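Local coordinates for putative nucleoside-diphosphate-sugar epimerase (Staphylococcus aureus subsp. aureus, PDB 3E48), which is of unknown function but is probably a nucleoside-diphosphate-sugar epimerase that binds a dinucleotide cofactor on a Rossmann-type NAD(P)H-binding fold, at residues Y200-K205 / Q271-F276; R168-T173 / L196-S201. All blocks are in the same frame, centred on the assembly; numbering follows the deposited sequence.

In the fold
Both contacts use strand 194-203 and share Tyr200 and Ser201; their centres lie about 8 Å apart. Contact 2 is the buried one: 196-201 pairs antiparallel with 168-173 inside the main sheet, and its chemistry is backbone hydrogen bonds, a classic bulge and a buried asparagine. Contact 1 lies farther out, its centre about 17 Å from the centre of the chain, against about 11 Å for contact 2; here two tyrosines of the same strand meet the start of helix 273-277 and only part of the interface is buried. There the bonding runs through a phenol oxygen, a ring face and a water. Tyr202 ties the two together, since its O probably accepts from Ile169 N at 3.0 Å.

Contact 1. Residues Y200-K205 / Q271-F276; sequences YSYDMK and QTLQSF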
ATOM      1  N   TYR B 200      11.106  13.014  17.565  1.00  6.64           N
ATOM      2  CA  TYR B 200      11.859  14.171  17.094  1.00 10.69           C
ATOM      3  C   TYR B 200      12.565  13.871  15.780  1.00  7.28           C
ATOM      4  O   TYR B 200      13.070  12.765  15.570  1.00  7.94           O
ATOM      5  CB  TYR B 200      12.899  14.612  18.132  1.00 10.05           C
ATOM      6  CG  TYR B 200      12.297  14.947  19.474  1.00 11.09           C
ATOM      7  CD1 TYR B 200      12.125  13.959  20.443  1.00  8.03           C
ATOM      8  CD2 TYR B 200      11.837  16.238  19.754  1.00 16.43           C
ATOM      9  CE1 TYR B 200      11.505  14.243  21.653  1.00 11.52           C
ATOM     10  CE2 TYR B 200      11.215  16.534  20.964  1.00 15.65           C
ATOM     11  CZ  TYR B 200      11.051  15.531  21.906  1.00 13.64           C
ATOM     12  OH  TYR B 200      10.413  15.803  23.092  1.00 14.99           O
ATOM     13  N   SER B 201      12.594  14.863  14.894  1.00  5.91           N
ATOM     14  CA  SER B 201      13.257  14.720  13.601  1.00  8.74           C
ATOM     15  C   SER B 201      14.666  15.282  13.701  1.00 11.53           C
ATOM     16  O   SER B 201      14.875  16.397  14.194  1.00 14.61           O
ATOM     17  CB  SER B 201      12.489  15.469  12.507  1.00 10.07           C
ATOM     18  OG  SER B 201      11.217  14.885  12.274  1.00 10.87           O
ATOM     19  N   TYR B 202      15.627  14.498  13.231  1.00 10.14           N
ATOM     20  CA  TYR B 202      17.030  14.884  13.256  1.00 11.38           C
ATOM     21  C   TYR B 202      17.643  14.636  11.890  1.00 14.17           C
ATOM     22  O   TYR B 202      17.378  13.604  11.270  1.00 11.26           O
ATOM     23  CB  TYR B 202      17.807  14.022  14.252  1.00  9.69           C
ATOM     24  CG  TYR B 202      17.286  14.010  15.671  1.00 10.63           C
ATOM     25  CD1 TYR B 202      17.361  15.147  16.475  1.00 14.93           C
ATOM     26  CD2 TYR B 202      16.773  12.838  16.233  1.00 12.65           C
ATOM     27  CE1 TYR B 202      16.949  15.116  17.805  1.00 14.89           C
ATOM     28  CE2 TYR B 202      16.357  12.797  17.559  1.00 12.76           C
ATOM     29  CZ  TYR B 202      16.450  13.938  18.341  1.00 14.64           C
ATOM     30  OH  TYR B 202      16.056  13.899  19.657  1.00 11.13           O
ATOM     31  N   ASP B 203      18.450  15.573  11.404  1.00 12.84           N
ATOM     32  CA  ASP B 203      19.127  15.334  10.143  1.00 11.42           C
ATOM     33  C   ASP B 203      20.297  14.474  10.613  1.00 14.06           C
ATOM     34  O   ASP B 203      20.551  14.395  11.815  1.00 12.99           O
ATOM     35  CB  ASP B 203      19.606  16.644   9.500  1.00 17.45           C
ATOM     36  CG  ASP B 203      20.574  17.412  10.372  1.00 24.35           C
ATOM     37  OD1 ASP B 203      21.046  18.474   9.922  1.00 38.35           O
ATOM     38  OD2 ASP B 203      20.864  16.964  11.499  1.00 40.67           O
HETATM   39  N   MSE B 204      21.006  13.822   9.702  1.00 14.46           N
HETATM   40  CA  MSE B 204      22.103  12.961  10.129  1.00 12.40           C
HETATM   41  C   MSE B 204      23.261  13.706  10.782  1.00 17.91           C
HETATM   42  O   MSE B 204      24.055  13.116  11.516  1.00 17.17           O
HETATM   43  CB  MSE B 204      22.608  12.127   8.952  1.00 11.76           C
HETATM   44  CG  MSE B 204      21.572  11.143   8.412  1.00 13.34           C
HETATM   45 SE   MSE B 204      20.871   9.926   9.766  1.00 22.53          SE
HETATM   46  CE  MSE B 204      19.299  10.924  10.313  1.00 11.60           C
ATOM     47  N   LYS B 205      23.354  15.004  10.522  1.00 16.91           N
ATOM     48  CA  LYS B 205      24.419  15.812  11.098  1.00 16.47           C
ATOM     49  C   LYS B 205      24.161  16.004  12.593  1.00 17.40           C
ATOM     50  O   LYS B 205      25.077  15.885  13.411  1.00 17.27           O
ATOM     51  CB  LYS B 205      24.481  17.162  10.382  1.00 26.15           C
ATOM     52  CG  LYS B 205      25.806  17.880  10.513  1.00 31.27           C
ATOM     53  CD  LYS B 205      25.867  19.082   9.582  1.00 30.29           C
ATOM     54  CE  LYS B 205      25.792  18.663   8.119  1.00 34.21           C
ATOM     55  NZ  LYS B 205      26.949  17.812   7.717  1.00 35.58           N
ATOM     56  N   GLN B 271      10.333  11.430  24.668  1.00  8.73           N
ATOM     57  CA  GLN B 271      11.703  11.484  25.148  1.00  7.47           C
ATOM     58  C   GLN B 271      12.672  11.765  24.003  1.00 11.35           C
ATOM     59  O   GLN B 271      12.597  11.136  22.948  1.00 10.13           O
ATOM     60  CB  GLN B 271      12.087  10.170  25.827  1.00 11.00           C
ATOM     61  CG  GLN B 271      13.433  10.236  26.522  1.00 11.42           C
ATOM     62  CD  GLN B 271      13.794   8.949  27.235  1.00 12.47           C
ATOM     63  OE1 GLN B 271      14.656   8.939  28.119  1.00 18.46           O
ATOM     64  NE2 GLN B 271      13.148   7.854  26.853  1.00 10.84           N
ATOM     65  N   THR B 272      13.575  12.717  24.216  1.00  9.05           N
ATOM     66  CA  THR B 272      14.572  13.083  23.213  1.00  9.89           C
ATOM     67  C   THR B 272      15.647  12.011  23.136  1.00 11.44           C
ATOM     68  O   THR B 272      15.795  11.203  24.056  1.00 12.28           O
ATOM     69  CB  THR B 272      15.281  14.389  23.588  1.00  9.61           C
ATOM     70  OG1 THR B 272      16.042  14.178  24.787  1.00 12.15           O
ATOM     71  CG2 THR B 272      14.276  15.500  23.816  1.00 14.63           C
ATOM     72  N   LEU B 273      16.410  12.005  22.049  1.00  9.89           N
ATOM     73  CA  LEU B 273      17.480  11.022  21.915  1.00  9.63           C
ATOM     74  C   LEU B 273      18.538  11.248  23.000  1.00 11.96           C
ATOM     75  O   LEU B 273      19.042  10.294  23.598  1.00 11.14           O
ATOM     76  CB  LEU B 273      18.127  11.109  20.529  1.00  9.44           C
ATOM     77  CG  LEU B 273      19.328  10.191  20.274  1.00 13.73           C
ATOM     78  CD1 LEU B 273      18.960   8.738  20.555  1.00  9.73           C
ATOM     79  CD2 LEU B 273      19.777  10.349  18.832  1.00 15.72           C
ATOM     80  N   GLN B 274      18.864  12.513  23.249  1.00 12.07           N
ATOM     81  CA  GLN B 274      19.858  12.873  24.262  1.00 12.45           C
ATOM     82  C   GLN B 274      19.482  12.265  25.612  1.00 13.87           C
ATOM     83  O   GLN B 274      20.313  11.665  26.298  1.00 13.95           O
ATOM     84  CB  GLN B 274      19.947  14.396  24.415  1.00 15.15           C
ATOM     85  CG  GLN B 274      20.180  15.184  23.129  1.00 31.41           C
ATOM     86  CD  GLN B 274      18.887  15.560  22.415  1.00 30.49           C
ATOM     87  OE1 GLN B 274      18.217  14.713  21.822  1.00 28.68           O
ATOM     88  NE2 GLN B 274      18.533  16.842  22.476  1.00 33.13           N
ATOM     89  N   SER B 275      18.219  12.435  25.984  1.00 14.55           N
ATOM     90  CA  SER B 275      17.699  11.915  27.241  1.00 13.54           C
ATOM     91  C   SER B 275      17.725  10.390  27.259  1.00 17.04           C
ATOM     92  O   SER B 275      18.084   9.773  28.265  1.00 14.35           O
ATOM     93  CB  SER B 275      16.266  12.406  27.447  1.00 10.00           C
ATOM     94  OG  SER B 275      15.685  11.826  28.600  1.00 14.08           O
ATOM     95  N   PHE B 276      17.338   9.788  26.140  1.00 12.83           N
ATOM     96  CA  PHE B 276      17.308   8.339  26.014  1.00 12.08           C
ATOM     97  C   PHE B 276      18.686   7.729  26.223  1.00 11.97           C
ATOM     98  O   PHE B 276      18.833   6.730  26.928  1.00 14.58           O
ATOM     99  CB  PHE B 276      16.767   7.953  24.634  1.00 10.72           C
ATOM    100  CG  PHE B 276      16.751   6.474  24.379  1.00  9.10           C
ATOM    101  CD1 PHE B 276      15.986   5.626  25.172  1.00 11.94           C
ATOM    102  CD2 PHE B 276      17.507   5.928  23.347  1.00 13.52           C
ATOM    103  CE1 PHE B 276      15.972   4.253  24.940  1.00 11.09           C
ATOM    104  CE2 PHE B 276      17.499   4.557  23.106  1.00 15.75           C
ATOM    105  CZ  PHE B 276      16.730   3.718  23.905  1.00 13.79           C
TER
HETATM  106  O   HOH W   1      15.897  16.329  20.482  1.00 21.85           O
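Tyr200 and Tyr202, two residues apart on strand 194-203, send their rings to the N-terminus of the short helix 273-277, so the contact packs a strand of the Rossmann-type sheet against a helix start near the C-terminal end of the chain. The tight part lies around the phenol of Tyr202. Leu273 N, in the first turn of the helix, donates to Tyr202 OH at 3.1 Å, and the bond is nearly straight at 173°. Leu273 CB meets the same ring obliquely, 3.8 Å from Tyr202 CE2. Its side chain continues onto Leu207 and Ile210 of helix 204-215, which closes this half of the contact with apolar packing.

Tyr200, partly exposed, makes the other half. Thr272 CG2 sits over one face of its ring, 4.1 Å from the centroid, in a CH-pi contact, while Gln271 O approaches the ring edge near its plane. The polar end of Tyr200 is held elsewhere, its OH bonding to Pro270 O. Thr272 is the N-cap: with OG1 between the backbone N and the carbonyl carbon (chi1 66°), it accepts from Ser275 N, and the methyl is left beside the backbone N, facing the tyrosine.

The looser side is at Gln274, an exposed residue whose chain bends at chi2 (88°) and brings its amide back toward Tyr202. Here a water takes part in the packing: lying at the edge of the Tyr202 ring, in its plane, it is 2.6 Å from Tyr202 OH and donates to Gln274 OE1 at 3.1 Å.

Contact 2. Residues R168-T173 / L196-S201; sequences RINYIT and LLSGYS
Asn170 lays its side-chain amide across the backbone of Gly199 and Tyr200, with ND2 3.3 Å from Tyr200 C. CG stands anti to the backbone N (chi1 -169°), and from there the two ends of the amide are used differently. OD1 accepts from Gly199 N at 2.9 Å, the donor lying in the carbonyl plane on a lone pair. ND2 donates to Ser201 OG at 3.0 Å, nearly in the amide plane, and also to a water that bridges Ser198 OG and Gly199 O. Ser201 OG also bonds to Asp256 OD1, and Ser198 OG to the backbone N-H of Ser259, which ties this buried polar cluster to Asp256 and Ser259.

Beneath it, strands 168-172 and 194-203 run antiparallel, with a classic beta bulge where Gly199 and Tyr200 both face Tyr171. Tyr171 and Tyr200 form the hydrogen-bonded pair: Tyr171 N donates to Tyr200 O at 2.8 Å, and Tyr200 N returns a bond to Tyr171 O. Gly199 CA comes within 3.1 Å of Tyr171 O, an approach made possible by the missing side chain. Past the bulge, Ile172 extends CD1 to 4.2 Å from Leu197 CB.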
ATOM      1  N   ARG B 168      15.976  14.469   6.921  1.00 10.06           N
ATOM      2  CA  ARG B 168      15.687  14.473   8.348  1.00  9.79           C
ATOM      3  C   ARG B 168      14.800  13.263   8.623  1.00 11.96           C
ATOM      4  O   ARG B 168      13.811  13.040   7.923  1.00  9.22           O
ATOM      5  CB  ARG B 168      14.961  15.763   8.737  1.00 12.98           C
ATOM      6  CG  ARG B 168      15.774  17.027   8.486  1.00 16.12           C
ATOM      7  CD  ARG B 168      14.928  18.273   8.696  1.00 15.22           C
ATOM      8  NE  ARG B 168      14.461  18.391  10.073  1.00 26.24           N
ATOM      9  CZ  ARG B 168      15.256  18.615  11.114  1.00 31.97           C
ATOM     10  NH1 ARG B 168      16.565  18.748  10.939  1.00 35.22           N
ATOM     11  NH2 ARG B 168      14.742  18.705  12.334  1.00 40.04           N
ATOM     12  N   ILE B 169      15.163  12.479   9.633  1.00  8.95           N
ATOM     13  CA  ILE B 169      14.400  11.286   9.984  1.00  8.07           C
ATOM     14  C   ILE B 169      13.779  11.426  11.362  1.00  9.61           C
ATOM     15  O   ILE B 169      14.458  11.797  12.324  1.00  8.69           O
ATOM     16  CB  ILE B 169      15.297  10.020   9.981  1.00  6.93           C
ATOM     17  CG1 ILE B 169      15.776   9.709   8.559  1.00 11.33           C
ATOM     18  CG2 ILE B 169      14.525   8.822  10.518  1.00 10.83           C
ATOM     19  CD1 ILE B 169      16.863   8.670   8.480  1.00 31.18           C
ATOM     20  N   ASN B 170      12.492  11.128  11.468  1.00  5.75           N
ATOM     21  CA  ASN B 170      11.847  11.234  12.764  1.00  8.11           C
ATOM     22  C   ASN B 170      12.036   9.940  13.546  1.00  7.55           C
ATOM     23  O   ASN B 170      11.806   8.840  13.036  1.00  7.29           O
ATOM     24  CB  ASN B 170      10.367  11.572  12.617  1.00  6.09           C
ATOM     25  CG  ASN B 170       9.737  11.951  13.938  1.00  6.63           C
ATOM     26  OD1 ASN B 170       9.334  11.088  14.710  1.00  6.22           O
ATOM     27  ND2 ASN B 170       9.670  13.250  14.214  1.00  9.09           N
ATOM     28  N   TYR B 171      12.478  10.106  14.791  1.00  5.54           N
ATOM     29  CA  TYR B 171      12.767   9.008  15.710  1.00  5.82           C
ATOM     30  C   TYR B 171      11.907   9.064  16.961  1.00  8.10           C
ATOM     31  O   TYR B 171      11.501  10.138  17.394  1.00  6.40           O
ATOM     32  CB  TYR B 171      14.217   9.084  16.179  1.00  5.83           C
ATOM     33  CG  TYR B 171      15.251   8.609  15.197  1.00  8.83           C
ATOM     34  CD1 TYR B 171      15.665   7.278  15.192  1.00  6.33           C
ATOM     35  CD2 TYR B 171      15.861   9.497  14.311  1.00  6.05           C
ATOM     36  CE1 TYR B 171      16.666   6.840  14.338  1.00  6.96           C
ATOM     37  CE2 TYR B 171      16.864   9.071  13.446  1.00  8.61           C
ATOM     38  CZ  TYR B 171      17.263   7.739  13.468  1.00  9.99           C
ATOM     39  OH  TYR B 171      18.259   7.305  12.624  1.00 11.21           O
ATOM     40  N   ILE B 172      11.679   7.900  17.563  1.00  7.04           N
ATOM     41  CA  ILE B 172      10.890   7.800  18.791  1.00 10.28           C
ATOM     42  C   ILE B 172      11.270   6.494  19.513  1.00  7.44           C
ATOM     43  O   ILE B 172      11.615   5.502  18.868  1.00  7.43           O
ATOM     44  CB  ILE B 172       9.368   7.839  18.466  1.00  6.68           C
ATOM     45  CG1 ILE B 172       8.547   7.814  19.757  1.00  8.08           C
ATOM     46  CG2 ILE B 172       8.989   6.660  17.567  1.00 11.41           C
ATOM     47  CD1 ILE B 172       7.065   8.050  19.536  1.00  5.71           C
ATOM     48  N   THR B 173      11.229   6.494  20.844  1.00  7.56           N
ATOM     49  CA  THR B 173      11.584   5.294  21.602  1.00  6.60           C
ATOM     50  C   THR B 173      10.451   4.278  21.571  1.00  8.07           C
ATOM     51  O   THR B 173       9.295   4.629  21.326  1.00  8.77           O
ATOM     52  CB  THR B 173      11.869   5.596  23.097  1.00  9.35           C
ATOM     53  OG1 THR B 173      10.668   6.053  23.728  1.00  9.66           O
ATOM     54  CG2 THR B 173      12.955   6.642  23.248  1.00  8.94           C
ATOM     55  N   LEU B 196      -0.277   8.925  14.184  1.00  6.59           N
ATOM     56  CA  LEU B 196       1.150   8.881  13.886  1.00  6.14           C
ATOM     57  C   LEU B 196       1.836   9.184  15.208  1.00  5.60           C
ATOM     58  O   LEU B 196       1.630  10.246  15.785  1.00  6.67           O
ATOM     59  CB  LEU B 196       1.555   9.940  12.857  1.00  5.84           C
ATOM     60  CG  LEU B 196       3.071  10.129  12.700  1.00  8.94           C
ATOM     61  CD1 LEU B 196       3.752   8.840  12.228  1.00  8.20           C
ATOM     62  CD2 LEU B 196       3.315  11.258  11.709  1.00 14.39           C
ATOM     63  N   LEU B 197       2.623   8.239  15.704  1.00  8.50           N
ATOM     64  CA  LEU B 197       3.346   8.449  16.947  1.00  6.73           C
ATOM     65  C   LEU B 197       4.761   8.853  16.552  1.00  5.74           C
ATOM     66  O   LEU B 197       5.573   8.019  16.148  1.00  7.00           O
ATOM     67  CB  LEU B 197       3.347   7.166  17.787  1.00  6.62           C
ATOM     68  CG  LEU B 197       1.953   6.698  18.232  1.00 10.95           C
ATOM     69  CD1 LEU B 197       2.067   5.434  19.082  1.00  8.22           C
ATOM     70  CD2 LEU B 197       1.277   7.808  19.032  1.00 11.03           C
ATOM     71  N   SER B 198       5.033  10.151  16.645  1.00  8.26           N
ATOM     72  CA  SER B 198       6.336  10.695  16.283  1.00  4.82           C
ATOM     73  C   SER B 198       7.061  11.269  17.498  1.00  7.84           C
ATOM     74  O   SER B 198       6.433  11.625  18.497  1.00  9.06           O
ATOM     75  CB  SER B 198       6.165  11.783  15.215  1.00  7.39           C
ATOM     76  OG  SER B 198       5.372  12.860  15.697  1.00 10.00           O
ATOM     77  N   GLY B 199       8.386  11.338  17.413  1.00  8.40           N
ATOM     78  CA  GLY B 199       9.178  11.875  18.508  1.00  5.97           C
ATOM     79  C   GLY B 199       9.883  13.148  18.073  1.00 10.27           C
ATOM     80  O   GLY B 199       9.331  14.238  18.204  1.00 11.26           O
ATOM     81  N   TYR B 200      11.106  13.014  17.565  1.00  6.64           N
ATOM     82  CA  TYR B 200      11.859  14.171  17.094  1.00 10.69           C
ATOM     83  C   TYR B 200      12.565  13.871  15.780  1.00  7.28           C
ATOM     84  O   TYR B 200      13.070  12.765  15.570  1.00  7.94           O
ATOM     85  CB  TYR B 200      12.899  14.612  18.132  1.00 10.05           C
ATOM     86  CG  TYR B 200      12.297  14.947  19.474  1.00 11.09           C
ATOM     87  CD1 TYR B 200      12.125  13.959  20.443  1.00  8.03           C
ATOM     88  CD2 TYR B 200      11.837  16.238  19.754  1.00 16.43           C
ATOM     89  CE1 TYR B 200      11.505  14.243  21.653  1.00 11.52           C
ATOM     90  CE2 TYR B 200      11.215  16.534  20.964  1.00 15.65           C
ATOM     91  CZ  TYR B 200      11.051  15.531  21.906  1.00 13.64           C
ATOM     92  OH  TYR B 200      10.413  15.803  23.092  1.00 14.99           O
ATOM     93  N   SER B 201      12.594  14.863  14.894  1.00  5.91           N
ATOM     94  CA  SER B 201      13.257  14.720  13.601  1.00  8.74           C
ATOM     95  C   SER B 201      14.666  15.282  13.701  1.00 11.53           C
ATOM     96  O   SER B 201      14.875  16.397  14.194  1.00 14.61           O
ATOM     97  CB  SER B 201      12.489  15.469  12.507  1.00 10.07           C
ATOM     98  OG  SER B 201      11.217  14.885  12.274  1.00 10.87           O
TER
HETATM   99  O   HOH W   2       7.643  14.686  16.217  1.00 16.51           O